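Local coordinates for protein 5-carboxyvanillate decarboxylase (Sphingomonas paucimobilis, PDB 4L6D) that probably decarboxylates 5-carboxyvanillate to vanillate, as a manganese-binding member of the amidohydrolase superfamily, at residues Leu236-Leu239 with Asp240-Gly244. Numbering follows the deposited sequence.
Sequences LWRL and DYMHG. With VNL (4-hydroxy-3-methoxybenzoate), chain L.
The indole of Trp237 takes the CB of Tyr241 over one face, a CH-pi contact with CB 4.0 Å from the centroid of the indole's six-membered ring. At its edge, near the ring plane, comes a bound vanillate, whose CO2 lies 3.6 Å from Trp237 CD1. The Tyr241 ring runs almost parallel to the indole, planes 12° apart, but is slid so far along, with centroids 5.4 Å apart, that the two barely overlap; Trp237 CH2 meets Tyr241 CD1 at 3.7 Å, obliquely to the phenol. Both side chains place CG anti to the backbone N (chi1 -166° and -176°), which sends the two rings out side by side in the same direction, one helical turn apart. Cutting the indole back to an alanine is likely to deprive Tyr241 CB of the aromatic face it packs on and the vanillate of its edge neighbour. The ligand ring also rests on the helix itself, its CM1 3.5 Å from Trp237 CA, while Leu236 CB approaches the same ring. The Asp240 carboxylate lies at the ligand's phenol end and is held by Ser260 through OD2. One turn on from Arg238, Met242 brings its CE obliquely to the guanidinium, 4.0 Å from Arg238 NH1. Three successive i to i+4 backbone hydrogen bonds join the two segments: Asp240 N to Leu236 O, Tyr241 N to Trp237 O (2.8 Å) and Met242 N to Arg238 O. Gly273 and Pro302 of the second subunit pack on Trp237 and Tyr241, respectively, so the aromatic pair belongs to the dimer interface. The arrangement is an i, i+4 aromatic pair on the first turns of helix 236-249, in an amidohydrolase TIM barrel, beside a peripheral vanillate site separate from the manganese centre.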
# COMPACT_ATOMS: atom_id res chain seq x y z
N LEU A 236 4.83 3.53 -8.63
CA LEU A 236 6.01 4.25 -9.14
C LEU A 236 5.71 5.61 -9.76
O LEU A 236 6.42 6.58 -9.51
CB LEU A 236 6.76 3.39 -10.17
CG LEU A 236 7.34 2.08 -9.64
CD1 LEU A 236 8.04 1.32 -10.76
CD2 LEU A 236 8.29 2.30 -8.45
N TRP A 237 4.66 5.69 -10.58
CA TRP A 237 4.38 6.96 -11.25
C TRP A 237 4.05 8.08 -10.25
O TRP A 237 4.55 9.20 -10.36
CB TRP A 237 3.27 6.79 -12.31
CG TRP A 237 3.19 7.97 -13.23
CD1 TRP A 237 3.83 8.13 -14.42
CD2 TRP A 237 2.45 9.18 -13.00
NE1 TRP A 237 3.53 9.36 -14.96
CE2 TRP A 237 2.68 10.02 -14.11
CE3 TRP A 237 1.61 9.63 -11.98
CZ2 TRP A 237 2.11 11.29 -14.22
CZ3 TRP A 237 1.04 10.88 -12.09
CH2 TRP A 237 1.30 11.70 -13.20
N ARG A 238 3.22 7.76 -9.27
CA ARG A 238 2.80 8.72 -8.25
C ARG A 238 3.94 9.10 -7.31
O ARG A 238 4.07 10.27 -6.94
CB ARG A 238 1.64 8.12 -7.46
CG ARG A 238 1.01 9.01 -6.38
CD ARG A 238 -0.45 8.60 -6.28
NE ARG A 238 -1.22 9.14 -5.16
CZ ARG A 238 -1.79 10.34 -5.15
NH1 ARG A 238 -1.60 11.19 -6.16
NH2 ARG A 238 -2.53 10.71 -4.11
N LEU A 239 4.78 8.13 -6.93
CA LEU A 239 5.97 8.44 -6.15
C LEU A 239 6.83 9.47 -6.89
O LEU A 239 7.30 10.43 -6.29
CB LEU A 239 6.78 7.17 -5.87
CG LEU A 239 6.20 6.23 -4.81
CD1 LEU A 239 6.85 4.87 -4.91
CD2 LEU A 239 6.41 6.82 -3.41
N ASP A 240 7.01 9.27 -8.19
CA ASP A 240 7.81 10.21 -8.98
C ASP A 240 7.08 11.54 -9.12
O ASP A 240 7.68 12.61 -8.97
CB ASP A 240 8.08 9.66 -10.38
CG ASP A 240 9.15 8.59 -10.40
OD1 ASP A 240 9.79 8.35 -9.36
OD2 ASP A 240 9.34 8.00 -11.48
N TYR A 241 5.79 11.49 -9.43
CA TYR A 241 5.07 12.73 -9.67
C TYR A 241 5.10 13.65 -8.45
O TYR A 241 5.33 14.86 -8.58
CB TYR A 241 3.61 12.53 -10.13
CG TYR A 241 3.01 13.89 -10.42
CD1 TYR A 241 3.18 14.48 -11.66
CD2 TYR A 241 2.37 14.63 -9.42
CE1 TYR A 241 2.70 15.76 -11.92
CE2 TYR A 241 1.90 15.90 -9.67
CZ TYR A 241 2.06 16.46 -10.92
OH TYR A 241 1.60 17.73 -11.18
N MET A 242 4.86 13.08 -7.27
CA MET A 242 4.71 13.89 -6.07
C MET A 242 6.03 14.24 -5.40
O MET A 242 6.05 14.98 -4.42
CB MET A 242 3.77 13.20 -5.08
CG MET A 242 2.30 13.24 -5.52
SD MET A 242 1.76 14.95 -5.59
CE MET A 242 0.10 14.83 -6.30
N HIS A 243 7.14 13.74 -5.93
CA HIS A 243 8.43 13.97 -5.28
C HIS A 243 8.81 15.46 -5.23
O HIS A 243 9.40 15.91 -4.24
CB HIS A 243 9.53 13.16 -5.96
CG HIS A 243 10.79 13.11 -5.17
ND1 HIS A 243 12.02 13.40 -5.71
CD2 HIS A 243 11.01 12.84 -3.86
CE1 HIS A 243 12.95 13.28 -4.78
NE2 HIS A 243 12.36 12.94 -3.64
N GLY A 244 8.48 16.21 -6.27
CA GLY A 244 8.69 17.65 -6.26
C GLY A 244 8.04 18.33 -5.07
O GLY A 244 8.67 19.15 -4.40
C1 VNL L . 6.18 5.25 -14.88
CO1 VNL L . 6.58 5.26 -13.53
CO2 VNL L . 6.56 6.27 -15.77
CM1 VNL L . 7.37 6.31 -13.03
CM2 VNL L . 7.34 7.32 -15.30
OM VNL L . 7.77 8.37 -16.07
CZ VNL L . 7.75 7.34 -13.89
CC VNL L . 5.34 4.11 -15.38
CV VNL L . 7.44 8.43 -17.47
O1 VNL L . 5.54 2.93 -14.96
O2 VNL L . 4.45 4.39 -16.23
O3 VNL L . 8.43 8.47 -13.47